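Hydrogenase maturation factor (Thermoanaerobacter tengcongensis, PDB 3VTI) accepts a carbamoyl group from HypF on a cysteine sulfur and dehydrates it with ATP to a nitrile during [NiFe]-hydrogenase maturation. Local coordinates at the interface of chains A and B. Numbering follows the deposited sequence. Chains: chain A/B, Hydrogenase maturation factor.

The interface of chains A and B. Residues chain A 15-16, 26-27; chain B 70, 103, 105.
A:Leu26 lies over one face of the B:Phe70 ring, its CD2 methyl 3.9 Å from the ring centroid in a CH-pi contact and displaced toward the rim. The second methyl, CD1, reaches the same side of the ring at CD2 of B:Phe70, 3.6 Å away, so the forked end of the leucine sits above the CG-CD2 side of that face, near where the ring joins its CB. The two side chains run antiparallel alongside each other, which lets the ring run back along the leucine as far as its CB. With CG anti to its carbonyl carbon (chi1 -51°), B:Phe70 projects its ring from strand 66-78 towards chain A, against A:Leu26. The CE2 corner of the ring comes to 3.8 Å from CZ of A:Phe27, above the CZ-CE2 side of the A:Phe27 ring, with the two rings inclined to each other, while its CE1 and CZ approach the phenol oxygen OH of A:Tyr16, whose side chain lies roughly perpendicular to it. An alanine in place of B:Phe70 would probably leave the methyls of A:Leu26 without their aromatic platform and open a gap between A:Phe27 and the tip of A:Tyr16.

Next to this centre, B:Val105 packs alongside the tyrosine, the two side chains pointing the same way. Its CG1 sits over one face of the A:Tyr16 ring, off-centre near CD2 at 3.6 Å, and its CG2 turns to CD2 of A:Leu26 at 4.0 Å, so the two valine branches join the tyrosine and leucine contacts. At the rim, the side chain of A:Glu15 bends at chi2 (77°), bringing its carboxylate to NZ of B:Lys103, whose extended chain runs roughly perpendicular to it. NZ lies 3.4 Å from OE2, a salt bridge with a weak hydrogen bond. Helix 15-19 of one subunit is thereby tied to strand 103-112 of the other. Repeated by two-fold symmetry, this patch joins the two HypE copies and is likely to contribute to a HypE dimer.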
loop_
_atom_site.group_PDB
_atom_site.type_symbol
_atom_site.label_atom_id
_atom_site.label_comp_id
_atom_site.label_asym_id
_atom_site.label_seq_id
_atom_site.Cartn_x
_atom_site.Cartn_y
_atom_site.Cartn_z
ATOM N N GLU A 15 -25.202 8.960 -9.547
ATOM C CA GLU A 15 -25.969 7.794 -10.017
ATOM C C GLU A 15 -25.131 6.522 -9.997
ATOM O O GLU A 15 -25.589 5.489 -9.513
ATOM C CB GLU A 15 -26.506 8.008 -11.440
ATOM C CG GLU A 15 -26.787 9.464 -11.856
ATOM C CD GLU A 15 -25.511 10.248 -12.212
ATOM O OE1 GLU A 15 -24.901 10.841 -11.304
ATOM O OE2 GLU A 15 -25.127 10.281 -13.401
ATOM N N TYR A 16 -23.908 6.617 -10.526
ATOM C CA TYR A 16 -22.988 5.477 -10.649
ATOM C C TYR A 16 -22.613 4.895 -9.284
ATOM O O TYR A 16 -22.654 3.676 -9.079
ATOM C CB TYR A 16 -21.721 5.867 -11.446
ATOM C CG TYR A 16 -22.006 6.445 -12.826
ATOM C CD1 TYR A 16 -22.186 5.608 -13.941
ATOM C CD2 TYR A 16 -22.115 7.828 -13.016
ATOM C CE1 TYR A 16 -22.453 6.135 -15.205
ATOM C CE2 TYR A 16 -22.387 8.365 -14.277
ATOM C CZ TYR A 16 -22.555 7.517 -15.366
ATOM O OH TYR A 16 -22.830 8.062 -16.608
ATOM N N LEU A 26 -20.537 2.915 -18.670
ATOM C CA LEU A 26 -20.416 4.220 -19.317
ATOM C C LEU A 26 -20.744 4.147 -20.793
ATOM O O LEU A 26 -20.420 3.160 -21.466
ATOM C CB LEU A 26 -19.015 4.804 -19.119
ATOM C CG LEU A 26 -18.359 4.650 -17.743
ATOM C CD1 LEU A 26 -16.875 4.949 -17.853
ATOM C CD2 LEU A 26 -19.013 5.513 -16.690
ATOM N N PHE A 27 -21.392 5.207 -21.278
ATOM C CA PHE A 27 -21.813 5.360 -22.681
ATOM C C PHE A 27 -22.813 4.290 -23.093
ATOM O O PHE A 27 -23.252 4.242 -24.250
ATOM C CB PHE A 27 -20.613 5.403 -23.642
ATOM C CG PHE A 27 -19.484 6.299 -23.179
ATOM C CD1 PHE A 27 -18.247 5.755 -22.834
ATOM C CD2 PHE A 27 -19.657 7.681 -23.087
ATOM C CE1 PHE A 27 -17.193 6.574 -22.422
ATOM C CE2 PHE A 27 -18.610 8.507 -22.665
ATOM C CZ PHE A 27 -17.375 7.949 -22.329
ATOM N N PHE B 70 -14.807 10.593 -16.821
ATOM C CA PHE B 70 -15.041 9.698 -15.696
ATOM C C PHE B 70 -13.751 9.247 -15.043
ATOM O O PHE B 70 -12.784 8.909 -15.727
ATOM C CB PHE B 70 -15.909 8.501 -16.114
ATOM C CG PHE B 70 -17.175 8.892 -16.839
ATOM C CD1 PHE B 70 -18.167 9.628 -16.194
ATOM C CD2 PHE B 70 -17.369 8.533 -18.170
ATOM C CE1 PHE B 70 -19.336 10.000 -16.859
ATOM C CE2 PHE B 70 -18.540 8.900 -18.849
ATOM C CZ PHE B 70 -19.523 9.637 -18.190
ATOM N N LYS B 103 -16.642 13.128 -13.113
ATOM C CA LYS B 103 -17.287 12.368 -12.032
ATOM C C LYS B 103 -16.486 11.134 -11.626
ATOM O O LYS B 103 -15.932 10.437 -12.479
ATOM C CB LYS B 103 -18.705 11.936 -12.417
ATOM C CG LYS B 103 -19.717 13.065 -12.517
ATOM C CD LYS B 103 -21.034 12.563 -13.089
ATOM C CE LYS B 103 -22.046 13.706 -13.240
ATOM N NZ LYS B 103 -23.432 13.217 -13.583
ATOM N N VAL B 105 -16.851 7.583 -10.781
ATOM C CA VAL B 105 -17.911 6.632 -11.134
ATOM C C VAL B 105 -17.750 5.224 -10.519
ATOM O O VAL B 105 -18.713 4.451 -10.431
ATOM C CB VAL B 105 -18.120 6.543 -12.676
ATOM C CG1 VAL B 105 -18.483 7.896 -13.245
ATOM C CG2 VAL B 105 -16.896 5.995 -13.380
#